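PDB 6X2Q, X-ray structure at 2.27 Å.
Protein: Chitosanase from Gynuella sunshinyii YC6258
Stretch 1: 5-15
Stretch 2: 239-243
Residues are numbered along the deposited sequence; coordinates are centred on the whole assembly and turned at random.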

# COMPACT_ATOMS: atom_id res chain seq x y z
N ALA A 5 3.43 17.91 5.39
CA ALA A 5 2.19 17.44 6.05
C ALA A 5 1.06 17.46 5.03
O ALA A 5 0.33 16.51 4.99
N GLN A 6 0.96 18.52 4.22
CA GLN A 6 -0.07 18.58 3.16
C GLN A 6 0.22 17.49 2.12
O GLN A 6 -0.73 16.89 1.63
N GLN A 7 1.48 17.20 1.82
CA GLN A 7 1.81 16.17 0.81
C GLN A 7 1.49 14.75 1.32
O GLN A 7 1.06 13.96 0.52
N ARG A 8 1.67 14.51 2.61
CA ARG A 8 1.38 13.20 3.21
C ARG A 8 -0.13 13.00 3.33
O ARG A 8 -0.59 11.91 3.05
N LEU A 9 -0.87 14.03 3.72
CA LEU A 9 -2.33 13.84 3.80
C LEU A 9 -2.81 13.55 2.38
O LEU A 9 -3.65 12.70 2.22
N LEU A 10 -2.26 14.28 1.42
CA LEU A 10 -2.54 14.11 0.00
C LEU A 10 -2.23 12.69 -0.45
O LEU A 10 -3.08 12.02 -1.05
N ALA A 11 -1.02 12.21 -0.16
CA ALA A 11 -0.66 10.83 -0.48
C ALA A 11 -1.68 9.84 0.09
O ALA A 11 -2.16 8.95 -0.61
N ASP A 12 -2.04 10.01 1.37
CA ASP A 12 -2.96 9.08 2.00
C ASP A 12 -4.33 9.12 1.34
O ASP A 12 -4.97 8.08 1.16
N GLN A 13 -4.80 10.31 0.98
CA GLN A 13 -6.13 10.40 0.38
C GLN A 13 -6.13 9.82 -1.03
O GLN A 13 -7.12 9.21 -1.44
N ILE A 14 -5.02 9.98 -1.75
CA ILE A 14 -4.92 9.44 -3.12
C ILE A 14 -4.89 7.92 -3.09
O ILE A 14 -5.62 7.26 -3.84
N ILE A 15 -4.04 7.35 -2.23
CA ILE A 15 -3.92 5.90 -2.14
C ILE A 15 -5.22 5.30 -1.63
O ILE A 15 -5.64 4.22 -2.06
N ILE A 239 -11.32 16.06 -6.00
CA ILE A 239 -10.37 17.16 -5.95
C ILE A 239 -9.77 17.17 -4.55
O ILE A 239 -10.49 17.25 -3.55
N LEU A 240 -8.44 17.06 -4.49
CA LEU A 240 -7.70 16.93 -3.25
C LEU A 240 -6.79 18.14 -3.06
O LEU A 240 -6.31 18.72 -4.04
N PRO A 241 -6.53 18.54 -1.80
CA PRO A 241 -7.03 17.89 -0.58
C PRO A 241 -8.51 18.19 -0.32
O PRO A 241 -9.01 19.24 -0.75
N ILE A 242 -9.21 17.27 0.33
CA ILE A 242 -10.59 17.49 0.73
C ILE A 242 -10.59 18.20 2.08
O ILE A 242 -9.82 17.85 2.98
N ARG A 243 -11.46 19.20 2.20
CA ARG A 243 -11.46 20.17 3.29
C ARG A 243 -12.81 20.23 3.99
O ARG A 243 -13.86 20.01 3.36

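Residues 5-15 form a helix, and the chain ends in residues 239-243, of which Leu 240, Pro 241 and Ile 242 touch it. The backbones come nearest at Leu 10 and Pro 241, whose CA atoms are 5.9 Å apart. The contact is small, burying 317 Å² over both sides.

Apolar side chains make one part of the contact. Leu 240 (chi1 m, chi2 t) points toward the helix. Its CD1 lies 3.4 Å from CG1 of Ile 14 (m, t), and its CB lies 3.6 Å from CD1 of Leu 10. The CA-to-CB bond of Leu 10 runs sideways, but the end of the side chain comes nearer; chi1 is off-well at -136°. The same Leu 10 CD1 is 3.8 Å from CD of Pro 241. A cis peptide bond precedes this proline. Leu 9 points toward the tail, with CD2 3.7 Å from CB of Pro 241; its chi1 (139°) and chi2 (100°) both lie between wells. Gln 6 (t, t), which is exposed, has a CA-to-CB bond that runs sideways, but its end comes nearer: NE2 is 4.0 Å from CG of Pro 241.

One polar link crosses the contact. Gln 13 (m, t) points toward the tail, and its OE1 accepts a weak, nearly straight hydrogen bond from the backbone N of Ile 242 at 3.3 Å. Gln 13 OE1 also lies 3.8 Å from CD2 of Leu 240 and 3.8 Å from CA of Pro 241. The side-chain end of Ile 242 leads away.

Arg 8 and Asp 12 take no part; they form a salt bridge within the helix, NE of Arg 8 to OD2 of Asp 12 at 3.0 Å.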

# COMPACT_ATOMS: atom_id res chain seq x y z
CB ALA A 5 1.88 18.27 7.26
CB GLN A 6 -0.19 19.96 2.51
CG GLN A 6 -1.23 20.03 1.39
CD GLN A 6 -1.50 21.40 0.80
OE1 GLN A 6 -0.78 21.88 -0.06
NE2 GLN A 6 -2.58 22.03 1.23
CB GLN A 7 3.25 16.33 0.33
CG GLN A 7 3.45 17.53 -0.58
CD GLN A 7 4.91 17.79 -0.85
OE1 GLN A 7 5.78 17.38 -0.11
NE2 GLN A 7 5.20 18.45 -1.94
CB ARG A 8 2.08 13.03 4.55
CG ARG A 8 2.48 11.59 4.85
CD ARG A 8 1.35 10.88 5.56
NE ARG A 8 1.28 9.44 5.49
CZ ARG A 8 2.15 8.64 6.05
NH1 ARG A 8 3.18 9.14 6.69
NH2 ARG A 8 1.97 7.34 6.00
CB LEU A 9 -2.97 15.10 4.36
CG LEU A 9 -4.27 15.49 3.67
CD1 LEU A 9 -5.45 15.05 4.49
CD2 LEU A 9 -4.32 16.97 3.39
CB LEU A 10 -1.72 15.13 -0.78
CG LEU A 10 -2.28 15.95 -1.93
CD1 LEU A 10 -3.68 16.45 -1.70
CD2 LEU A 10 -1.36 17.12 -2.09
CB ALA A 11 0.74 10.52 0.04
CB ASP A 12 -3.09 9.37 3.50
CG ASP A 12 -1.83 9.04 4.27
OD1 ASP A 12 -0.95 8.35 3.71
OD2 ASP A 12 -1.72 9.46 5.45
CB GLN A 13 -6.61 11.84 0.40
CG GLN A 13 -7.10 12.23 1.78
CD GLN A 13 -7.50 13.69 1.92
OE1 GLN A 13 -7.60 14.44 0.95
NE2 GLN A 13 -7.73 14.10 3.15
CB ILE A 14 -3.66 10.00 -3.82
CG1 ILE A 14 -3.79 11.50 -4.08
CG2 ILE A 14 -3.38 9.24 -5.10
CD1 ILE A 14 -2.48 12.15 -4.54
CB ILE A 15 -2.73 5.52 -1.25
CG1 ILE A 15 -1.45 5.98 -1.94
CG2 ILE A 15 -2.72 4.01 -0.92
CD1 ILE A 15 -0.22 5.85 -1.08
CB ILE A 239 -11.03 18.51 -6.29
CG1 ILE A 239 -11.59 18.48 -7.71
CG2 ILE A 239 -10.00 19.62 -6.22
CD1 ILE A 239 -10.52 18.46 -8.80
CB LEU A 240 -6.86 15.65 -3.24
CG LEU A 240 -7.67 14.42 -3.65
CD1 LEU A 240 -6.76 13.22 -3.74
CD2 LEU A 240 -8.79 14.17 -2.65
CB PRO A 241 -6.15 18.50 0.52
CG PRO A 241 -5.76 19.85 -0.01
CD PRO A 241 -5.68 19.71 -1.52
CB ILE A 242 -11.38 16.16 0.78
CG1 ILE A 242 -11.56 15.60 -0.64
CG2 ILE A 242 -12.74 16.36 1.44
CD1 ILE A 242 -12.57 16.35 -1.52
CB ARG A 243 -11.06 21.56 2.77
CG ARG A 243 -12.10 22.27 1.85
CD ARG A 243 -12.48 21.44 0.60
NE ARG A 243 -12.83 22.27 -0.55
CZ ARG A 243 -14.01 22.87 -0.71
NH1 ARG A 243 -14.96 22.74 0.22
NH2 ARG A 243 -14.24 23.60 -1.79